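Local atomic coordinates of SusD homolog (PDB entry 3IHV), a protein that probably binds glycans at the outer membrane as a SusD-family lipoprotein, helping a partner transporter to take them up. Residues T67-W81 with Y507-R521. Residues are numbered along the deposited sequence; the frame is centred on the assembly and turned at random. Where two conformers were deposited one is given.
Sequences TNSFPTTQSEVQQTW and YTEEGKHELFPIPQR. With EDO (1,2-ethanediol), chain I.
P519 fits the angle between the backbone of helix 75-101 and the indole of W81: its CG sits 3.6 Å from W81 CB, its CD lies over one face of the indole, and its CB rests against CA and CB of Q78. A proline suits this place because its compact, rigid ring fits the corner and, at the N-cap of helix 520-525, leaves no N-H to satisfy. W81 turns its indole face against the proline, with CG anti to the backbone N (chi1 172°), and its far rim meets I518 CD1. From segment 67-81, V77 and F70 in turn press on F516: V77 CG2 meets F516 CD2 at 3.7 Å, while F70 comes edge-on over the same ring, CZ above its centre and the planes 60° apart; P517 CD then closes on the edge of F70. F135 of helix 107-135 packs on both V77 and F516, where the chain near the C-terminus meets the N-terminal helices of this largely helical, TPR-related SusD fold. T72 suits its two neighbours, a methyl for P517 CB and a hydroxyl for Q520: Q520 N donates to T72 O, and T72 OG1 gives its proton to an in-plane lone pair of Q520 OE1 at 2.7 Å. D524 takes the amide NH2 of Q520, which fixes the flip of that amide. N68 lays CB over the centre of the H513 ring at 3.5 Å; its flat amide can stack nearly parallel to the imidazole while ND2 points almost straight (177°) at T508 OG1, itself also hydrogen-bonded to V504 O, and R470 holds N68 OD1. S69 CB covers one face of Y507, a small residue leaving room for the broad ring.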
ATOM      1  N   THR A  67      15.936   7.612   0.588  1.00  6.72           N
ATOM      2  CA  THR A  67      17.165   7.452   1.361  1.00  6.64           C
ATOM      3  C   THR A  67      17.088   8.115   2.727  1.00  6.80           C
ATOM      4  O   THR A  67      18.083   8.136   3.459  1.00  6.79           O
ATOM      5  CB  THR A  67      18.365   8.048   0.608  1.00  6.38           C
ATOM      6  OG1 THR A  67      18.108   9.450   0.329  1.00  6.87           O
ATOM      7  CG2 THR A  67      18.652   7.205  -0.719  1.00  6.04           C
ATOM      8  N   ASN A  68      15.935   8.695   3.089  1.00  6.67           N
ATOM      9  CA  ASN A  68      15.780   9.344   4.378  1.00  6.33           C
ATOM     10  C   ASN A  68      16.748  10.485   4.626  1.00  6.96           C
ATOM     11  O   ASN A  68      17.244  10.651   5.723  1.00  6.03           O
ATOM     12  CB  ASN A  68      15.835   8.314   5.504  1.00  7.29           C
ATOM     13  CG  ASN A  68      14.665   7.364   5.467  1.00  7.29           C
ATOM     14  OD1 ASN A  68      13.573   7.749   5.023  1.00  8.28           O
ATOM     15  ND2 ASN A  68      14.879   6.114   5.890  1.00  6.39           N
ATOM     16  N   SER A  69      16.949  11.302   3.608  1.00  6.55           N
ATOM     17  CA  SER A  69      17.911  12.398   3.674  1.00  5.99           C
ATOM     18  C   SER A  69      17.269  13.742   3.360  1.00  6.16           C
ATOM     19  O   SER A  69      17.967  14.714   3.028  1.00  6.70           O
ATOM     20  CB  SER A  69      19.090  12.102   2.742  1.00  6.22           C
ATOM     21  OG  SER A  69      18.698  11.966   1.387  1.00  7.61           O
ATOM     22  N   PHE A  70      15.952  13.794   3.532  1.00  6.77           N
ATOM     23  CA  PHE A  70      15.124  14.955   3.205  1.00  7.15           C
ATOM     24  C   PHE A  70      14.809  15.864   4.400  1.00  8.01           C
ATOM     25  O   PHE A  70      14.819  15.403   5.556  1.00  7.62           O
ATOM     26  CB  PHE A  70      13.816  14.529   2.515  1.00  7.68           C
ATOM     27  CG  PHE A  70      12.915  13.655   3.356  1.00  8.26           C
ATOM     28  CD1 PHE A  70      13.124  12.278   3.443  1.00  9.53           C
ATOM     29  CD2 PHE A  70      11.801  14.216   4.016  1.00  6.51           C
ATOM     30  CE1 PHE A  70      12.291  11.472   4.182  1.00  8.60           C
ATOM     31  CE2 PHE A  70      10.931  13.397   4.745  1.00  7.59           C
ATOM     32  CZ  PHE A  70      11.189  12.027   4.847  1.00  7.70           C
ATOM     33  N   PRO A  71      14.578  17.156   4.121  1.00  7.36           N
ATOM     34  CA  PRO A  71      14.275  18.158   5.153  1.00  7.83           C
ATOM     35  C   PRO A  71      12.769  18.300   5.401  1.00  7.03           C
ATOM     36  O   PRO A  71      11.964  17.755   4.664  1.00  6.74           O
ATOM     37  CB  PRO A  71      14.837  19.427   4.542  1.00  7.46           C
ATOM     38  CG  PRO A  71      14.552  19.266   3.110  1.00  7.48           C
ATOM     39  CD  PRO A  71      14.826  17.811   2.822  1.00  7.51           C
ATOM     40  N   THR A  72      12.411  19.052   6.437  1.00  7.08           N
ATOM     41  CA  THR A  72      11.016  19.282   6.792  1.00  6.62           C
ATOM     42  C   THR A  72      10.223  20.027   5.703  1.00  6.56           C
ATOM     43  O   THR A  72       9.014  20.003   5.712  1.00  6.09           O
ATOM     44  CB  THR A  72      10.886  20.105   8.040  1.00  6.96           C
ATOM     45  OG1 THR A  72      11.530  21.381   7.814  1.00  5.33           O
ATOM     46  CG2 THR A  72      11.487  19.379   9.286  1.00  7.76           C
ATOM     47  N   THR A  73      10.932  20.688   4.793  1.00  6.38           N
ATOM     48  CA  THR A  73      10.392  21.451   3.695  1.00  6.70           C
ATOM     49  C   THR A  73      10.161  20.644   2.410  1.00  7.51           C
ATOM     50  O   THR A  73       9.742  21.208   1.409  1.00  6.39           O
ATOM     51  CB  THR A  73      11.388  22.574   3.364  1.00  7.70           C
ATOM     52  OG1 THR A  73      12.693  21.988   3.152  1.00  5.66           O
ATOM     53  CG2 THR A  73      11.460  23.602   4.535  1.00  4.85           C
ATOM     54  N   GLN A  74      10.467  19.353   2.425  1.00  6.74           N
ATOM     55  CA  GLN A  74      10.362  18.504   1.229  1.00  7.48           C
ATOM     56  C   GLN A  74       8.945  18.613   0.683  1.00  8.03           C
ATOM     57  O   GLN A  74       7.971  18.318   1.384  1.00  8.66           O
ATOM     58  CB  GLN A  74      10.727  17.062   1.576  1.00  7.29           C
ATOM     59  CG  GLN A  74      10.943  16.227   0.355  1.00  7.45           C
ATOM     60  CD  GLN A  74      12.167  16.666  -0.447  1.00  8.55           C
ATOM     61  OE1 GLN A  74      13.195  17.045   0.126  1.00  9.64           O
ATOM     62  NE2 GLN A  74      12.047  16.646  -1.779  1.00  8.47           N
ATOM     63  N   SER A  75       8.855  19.034  -0.582  1.00  8.67           N
ATOM     64  CA  SER A  75       7.577  19.335  -1.223  0.50  8.29           C
ATOM     65  C   SER A  75       6.588  18.181  -1.242  1.00  7.65           C
ATOM     66  O   SER A  75       5.402  18.368  -0.972  1.00  7.11           O
ATOM     67  CB  SER A  75       7.822  19.805  -2.670  0.50  8.73           C
ATOM     68  OG  SER A  75       8.407  21.090  -2.676  0.50 10.14           O
ATOM     69  N   GLU A  76       7.079  17.000  -1.568  1.00  8.14           N
ATOM     70  CA  GLU A  76       6.212  15.842  -1.691  1.00  7.86           C
ATOM     71  C   GLU A  76       5.476  15.512  -0.401  1.00  8.11           C
ATOM     72  O   GLU A  76       4.313  15.099  -0.440  1.00  7.11           O
ATOM     73  CB  GLU A  76       6.992  14.602  -2.155  1.00  8.04           C
ATOM     74  CG  GLU A  76       7.599  14.707  -3.555  1.00 10.32           C
ATOM     75  CD  GLU A  76       8.946  15.427  -3.625  1.00 12.26           C
ATOM     76  OE1 GLU A  76       9.385  16.047  -2.630  1.00 10.57           O
ATOM     77  OE2 GLU A  76       9.564  15.354  -4.717  1.00 12.90           O
ATOM     78  N   VAL A  77       6.160  15.713   0.727  1.00  7.35           N
ATOM     79  CA  VAL A  77       5.603  15.464   2.030  1.00  8.46           C
ATOM     80  C   VAL A  77       4.431  16.417   2.266  1.00  7.60           C
ATOM     81  O   VAL A  77       3.343  15.983   2.656  1.00  8.39           O
ATOM     82  CB  VAL A  77       6.656  15.594   3.116  1.00  9.39           C
ATOM     83  CG1 VAL A  77       6.016  15.420   4.495  1.00  8.10           C
ATOM     84  CG2 VAL A  77       7.798  14.544   2.878  1.00  9.13           C
ATOM     85  N   GLN A  78       4.648  17.709   2.009  1.00  8.24           N
ATOM     86  CA  GLN A  78       3.566  18.681   2.136  0.50  7.93           C
ATOM     87  C   GLN A  78       2.406  18.336   1.193  1.00  7.98           C
ATOM     88  O   GLN A  78       1.225  18.479   1.569  1.00  8.16           O
ATOM     89  CB  GLN A  78       4.061  20.103   1.877  0.50  8.20           C
ATOM     90  CG  GLN A  78       3.008  21.202   2.174  0.50  8.45           C
ATOM     91  CD  GLN A  78       2.017  21.445   1.038  0.50  9.81           C
ATOM     92  OE1 GLN A  78       0.909  21.961   1.251  0.50 13.83           O
ATOM     93  NE2 GLN A  78       2.416  21.101  -0.167  0.50 10.32           N
ATOM     94  N   GLN A  79       2.698  17.878  -0.009  1.00  6.88           N
ATOM     95  CA  GLN A  79       1.630  17.565  -0.953  1.00  7.50           C
ATOM     96  C   GLN A  79       0.727  16.413  -0.492  1.00  7.03           C
ATOM     97  O   GLN A  79      -0.490  16.450  -0.687  1.00  6.68           O
ATOM     98  CB  GLN A  79       2.232  17.246  -2.322  1.00  7.13           C
ATOM     99  CG  GLN A  79       2.831  18.482  -3.005  1.00  9.11           C
ATOM    100  CD  GLN A  79       3.625  18.156  -4.263  1.00 13.52           C
ATOM    101  OE1 GLN A  79       4.076  17.036  -4.462  1.00 13.50           O
ATOM    102  NE2 GLN A  79       3.801  19.161  -5.121  1.00 16.17           N
ATOM    103  N   THR A  80       1.330  15.391   0.121  1.00  6.74           N
ATOM    104  CA  THR A  80       0.551  14.265   0.628  1.00  7.34           C
ATOM    105  C   THR A  80      -0.278  14.692   1.840  1.00  7.52           C
ATOM    106  O   THR A  80      -1.463  14.344   1.937  1.00  5.98           O
ATOM    107  CB  THR A  80       1.418  13.059   0.916  1.00  7.73           C
ATOM    108  OG1 THR A  80       1.945  12.556  -0.311  1.00  7.05           O
ATOM    109  CG2 THR A  80       0.614  11.969   1.588  1.00  7.08           C
ATOM    110  N   TRP A  81       0.332  15.477   2.733  1.00  8.12           N
ATOM    111  CA  TRP A  81      -0.396  15.997   3.886  1.00  8.41           C
ATOM    112  C   TRP A  81      -1.638  16.744   3.381  1.00  7.72           C
ATOM    113  O   TRP A  81      -2.753  16.489   3.845  1.00  8.27           O
ATOM    114  CB  TRP A  81       0.519  16.889   4.721  1.00  7.66           C
ATOM    115  CG  TRP A  81      -0.078  17.671   5.834  1.00  7.09           C
ATOM    116  CD1 TRP A  81      -0.638  18.917   5.768  1.00  9.27           C
ATOM    117  CD2 TRP A  81      -0.044  17.315   7.218  1.00  6.29           C
ATOM    118  NE1 TRP A  81      -0.988  19.343   7.039  1.00  9.06           N
ATOM    119  CE2 TRP A  81      -0.625  18.377   7.944  1.00  7.46           C
ATOM    120  CE3 TRP A  81       0.420  16.203   7.907  1.00  7.32           C
ATOM    121  CZ2 TRP A  81      -0.756  18.343   9.314  1.00  5.96           C
ATOM    122  CZ3 TRP A  81       0.287  16.170   9.296  1.00  8.74           C
ATOM    123  CH2 TRP A  81      -0.283  17.239   9.972  1.00  6.99           C
ATOM    124  N   TYR A 507      21.782   7.667   6.099  1.00  6.79           N
ATOM    125  CA  TYR A 507      21.014   8.788   6.667  1.00  7.55           C
ATOM    126  C   TYR A 507      19.913   8.438   7.657  1.00  7.53           C
ATOM    127  O   TYR A 507      19.474   9.306   8.415  1.00  8.41           O
ATOM    128  CB  TYR A 507      20.366   9.520   5.492  1.00  8.64           C
ATOM    129  CG  TYR A 507      21.352   9.960   4.433  1.00  9.85           C
ATOM    130  CD1 TYR A 507      22.152  11.079   4.638  1.00 11.54           C
ATOM    131  CD2 TYR A 507      21.483   9.267   3.237  1.00 10.51           C
ATOM    132  CE1 TYR A 507      23.035  11.480   3.706  1.00 11.06           C
ATOM    133  CE2 TYR A 507      22.361   9.697   2.259  1.00 10.41           C
ATOM    134  CZ  TYR A 507      23.123  10.809   2.506  1.00 13.46           C
ATOM    135  OH  TYR A 507      24.043  11.268   1.601  1.00 15.11           O
ATOM    136  N   THR A 508      19.428   7.186   7.633  1.00  7.35           N
ATOM    137  CA  THR A 508      18.320   6.758   8.505  1.00  7.94           C
ATOM    138  C   THR A 508      18.730   6.890   9.954  1.00  7.87           C
ATOM    139  O   THR A 508      19.786   6.384  10.369  1.00 10.44           O
ATOM    140  CB  THR A 508      17.873   5.323   8.212  1.00  6.90           C
ATOM    141  OG1 THR A 508      17.431   5.264   6.844  1.00  6.92           O
ATOM    142  CG2 THR A 508      16.731   4.891   9.119  1.00  7.06           C
ATOM    143  N   GLU A 509      17.915   7.606  10.714  1.00  8.03           N
ATOM    144  CA  GLU A 509      18.239   7.945  12.097  1.00  8.76           C
ATOM    145  C   GLU A 509      17.207   7.388  13.043  1.00  8.80           C
ATOM    146  O   GLU A 509      16.009   7.573  12.879  1.00  8.28           O
ATOM    147  CB  GLU A 509      18.352   9.466  12.215  1.00  9.58           C
ATOM    148  CG  GLU A 509      18.758  10.006  13.591  1.00 13.53           C
ATOM    149  CD  GLU A 509      18.976  11.531  13.609  1.00 18.46           C
ATOM    150  OE1 GLU A 509      19.156  12.161  12.526  1.00 18.47           O
ATOM    151  OE2 GLU A 509      18.987  12.090  14.732  1.00 20.84           O
ATOM    152  N   GLU A 510      17.677   6.722  14.083  1.00  9.94           N
ATOM    153  CA  GLU A 510      16.778   6.107  15.029  1.00 10.36           C
ATOM    154  C   GLU A 510      16.055   7.190  15.795  1.00  9.76           C
ATOM    155  O   GLU A 510      16.662   8.134  16.241  1.00  9.48           O
ATOM    156  CB  GLU A 510      17.557   5.238  16.013  1.00 10.98           C
ATOM    157  CG  GLU A 510      16.653   4.381  16.857  1.00 14.21           C
ATOM    158  CD  GLU A 510      17.426   3.407  17.707  1.00 20.09           C
ATOM    159  OE1 GLU A 510      18.618   3.650  18.030  1.00 23.19           O
ATOM    160  OE2 GLU A 510      16.829   2.371  18.037  1.00 25.45           O
ATOM    161  N   GLY A 511      14.744   7.054  15.948  1.00  9.33           N
ATOM    162  CA  GLY A 511      13.980   8.071  16.669  1.00  9.77           C
ATOM    163  C   GLY A 511      13.567   9.252  15.797  1.00  9.74           C
ATOM    164  O   GLY A 511      12.932  10.183  16.295  1.00 11.42           O
ATOM    165  N   LYS A 512      13.906   9.209  14.513  1.00  8.51           N
ATOM    166  CA  LYS A 512      13.510  10.249  13.584  1.00  7.96           C
ATOM    167  C   LYS A 512      12.647   9.669  12.476  1.00  8.61           C
ATOM    168  O   LYS A 512      11.457  10.015  12.331  1.00  7.86           O
ATOM    169  CB  LYS A 512      14.764  10.931  12.987  1.00  7.93           C
ATOM    170  CG  LYS A 512      14.455  12.030  11.966  1.00  7.30           C
ATOM    171  CD  LYS A 512      15.690  12.695  11.462  1.00  7.19           C
ATOM    172  CE  LYS A 512      15.347  13.743  10.410  1.00  8.34           C
ATOM    173  NZ  LYS A 512      16.576  14.440   9.961  1.00  9.77           N
ATOM    174  N   HIS A 513      13.233   8.730  11.721  1.00  8.15           N
ATOM    175  CA  HIS A 513      12.634   8.275  10.460  1.00  8.77           C
ATOM    176  C   HIS A 513      11.476   7.281  10.581  1.00  7.98           C
ATOM    177  O   HIS A 513      10.963   6.840   9.573  1.00 10.28           O
ATOM    178  CB  HIS A 513      13.718   7.834   9.445  1.00  8.16           C
ATOM    179  CG  HIS A 513      14.543   8.982   8.940  1.00  9.38           C
ATOM    180  ND1 HIS A 513      15.857   9.199   9.320  1.00  9.51           N
ATOM    181  CD2 HIS A 513      14.215  10.023   8.131  1.00  8.06           C
ATOM    182  CE1 HIS A 513      16.299  10.312   8.761  1.00 10.40           C
ATOM    183  NE2 HIS A 513      15.319  10.839   8.042  1.00  7.98           N
ATOM    184  N   GLU A 514      11.041   7.007  11.791  1.00  8.88           N
ATOM    185  CA  GLU A 514       9.821   6.233  12.022  1.00  9.67           C
ATOM    186  C   GLU A 514       8.572   7.103  11.742  1.00  9.56           C
ATOM    187  O   GLU A 514       7.460   6.576  11.705  1.00  9.23           O
ATOM    188  CB  GLU A 514       9.729   5.685  13.426  1.00 10.11           C
ATOM    189  CG  GLU A 514      10.920   4.842  13.857  1.00 10.92           C
ATOM    190  CD  GLU A 514      12.076   5.655  14.369  1.00 14.10           C
ATOM    191  OE1 GLU A 514      11.890   6.873  14.563  1.00 11.15           O
ATOM    192  OE2 GLU A 514      13.168   5.067  14.574  1.00 13.29           O
ATOM    193  N   LEU A 515       8.751   8.415  11.615  1.00  8.45           N
ATOM    194  CA  LEU A 515       7.695   9.328  11.147  1.00  8.32           C
ATOM    195  C   LEU A 515       8.219  10.252  10.089  1.00  6.99           C
ATOM    196  O   LEU A 515       9.433  10.517  10.022  1.00  6.84           O
ATOM    197  CB  LEU A 515       7.226  10.223  12.276  1.00  7.93           C
ATOM    198  CG  LEU A 515       6.474   9.528  13.420  1.00  7.89           C
ATOM    199  CD1 LEU A 515       6.291  10.516  14.585  1.00  6.96           C
ATOM    200  CD2 LEU A 515       5.106   8.940  12.956  1.00  7.40           C
ATOM    201  N   PHE A 516       7.311  10.744   9.268  1.00  7.23           N
ATOM    202  CA  PHE A 516       7.612  11.877   8.397  1.00  7.72           C
ATOM    203  C   PHE A 516       7.449  13.140   9.235  1.00  7.92           C
ATOM    204  O   PHE A 516       6.752  13.125  10.272  1.00  8.71           O
ATOM    205  CB  PHE A 516       6.704  11.904   7.168  1.00  9.37           C
ATOM    206  CG  PHE A 516       7.267  11.106   5.967  1.00 10.36           C
ATOM    207  CD1 PHE A 516       8.065   9.980   6.163  1.00 13.61           C
ATOM    208  CD2 PHE A 516       6.929  11.440   4.678  1.00 17.46           C
ATOM    209  CE1 PHE A 516       8.557   9.238   5.068  1.00 14.36           C
ATOM    210  CE2 PHE A 516       7.381  10.698   3.588  1.00 14.12           C
ATOM    211  CZ  PHE A 516       8.222   9.616   3.785  1.00 17.44           C
ATOM    212  N   PRO A 517       8.116  14.220   8.845  1.00  7.21           N
ATOM    213  CA  PRO A 517       7.938  15.450   9.580  1.00  7.54           C
ATOM    214  C   PRO A 517       6.570  16.054   9.294  1.00  7.13           C
ATOM    215  O   PRO A 517       5.988  15.805   8.236  1.00  7.16           O
ATOM    216  CB  PRO A 517       8.999  16.378   8.970  1.00  7.68           C
ATOM    217  CG  PRO A 517       9.118  15.887   7.501  1.00  6.92           C
ATOM    218  CD  PRO A 517       8.938  14.394   7.634  1.00  7.33           C
ATOM    219  N   ILE A 518       6.099  16.890  10.203  1.00  6.55           N
ATOM    220  CA  ILE A 518       4.919  17.692   9.939  1.00  6.40           C
ATOM    221  C   ILE A 518       5.467  18.688   8.900  1.00  5.71           C
ATOM    222  O   ILE A 518       6.545  19.211   9.096  1.00  6.02           O
ATOM    223  CB  ILE A 518       4.472  18.456  11.181  1.00  5.98           C
ATOM    224  CG1 ILE A 518       4.192  17.478  12.340  1.00  8.76           C
ATOM    225  CG2 ILE A 518       3.268  19.332  10.844  1.00  5.40           C
ATOM    226  CD1 ILE A 518       3.207  16.353  12.065  1.00  7.54           C
ATOM    227  N   PRO A 519       4.775  18.893   7.770  1.00  5.88           N
ATOM    228  CA  PRO A 519       5.362  19.793   6.762  1.00  6.14           C
ATOM    229  C   PRO A 519       5.709  21.172   7.308  1.00  6.54           C
ATOM    230  O   PRO A 519       4.952  21.768   8.089  1.00  7.36           O
ATOM    231  CB  PRO A 519       4.291  19.872   5.671  1.00  6.55           C
ATOM    232  CG  PRO A 519       3.469  18.636   5.839  1.00  6.20           C
ATOM    233  CD  PRO A 519       3.491  18.326   7.322  1.00  6.61           C
ATOM    234  N   GLN A 520       6.854  21.680   6.904  1.00  6.25           N
ATOM    235  CA  GLN A 520       7.293  22.969   7.413  1.00  6.41           C
ATOM    236  C   GLN A 520       6.282  24.071   7.137  1.00  7.35           C
ATOM    237  O   GLN A 520       6.075  24.935   7.969  1.00  6.96           O
ATOM    238  CB  GLN A 520       8.637  23.355   6.806  1.00  6.59           C
ATOM    239  CG  GLN A 520       9.267  24.557   7.495  1.00  5.89           C
ATOM    240  CD  GLN A 520       9.580  24.263   8.955  1.00  6.21           C
ATOM    241  OE1 GLN A 520      10.149  23.226   9.278  1.00  8.22           O
ATOM    242  NE2 GLN A 520       9.197  25.196   9.854  1.00  5.60           N
ATOM    243  N   ARG A 521       5.663  24.052   5.959  1.00  8.28           N
ATOM    244  CA  ARG A 521       4.668  25.058   5.614  1.00  9.13           C
ATOM    245  C   ARG A 521       3.568  25.099   6.659  1.00  8.45           C
ATOM    246  O   ARG A 521       3.135  26.166   7.051  1.00  7.89           O
ATOM    247  CB  ARG A 521       4.026  24.769   4.261  1.00 11.05           C
ATOM    248  CG  ARG A 521       2.916  25.795   3.881  1.00 16.12           C
ATOM    249  CD  ARG A 521       2.014  25.307   2.720  1.00 23.48           C
ATOM    250  NE  ARG A 521       0.738  26.058   2.642  1.00 28.22           N
ATOM    251  CZ  ARG A 521      -0.440  25.691   3.177  1.00 29.98           C
ATOM    252  NH1 ARG A 521      -0.605  24.557   3.869  1.00 31.26           N
ATOM    253  NH2 ARG A 521      -1.496  26.484   3.007  1.00 34.14           N
TER
HETATM  254  C1  EDO I  16      -4.511  21.495   8.376  1.00 33.65           C
HETATM  255  O1  EDO I  16      -4.497  21.280   6.981  1.00 35.12           O
HETATM  256  C2  EDO I  16      -3.431  20.684   9.016  1.00 32.69           C
HETATM  257  O2  EDO I  16      -2.199  21.425   9.035  1.00 31.70           O
HETATM  258  O   HOH W   1      15.875  13.269   6.894  1.00 12.35           O
HETATM  259  O   HOH W   2      15.937  16.543   7.912  1.00 14.18           O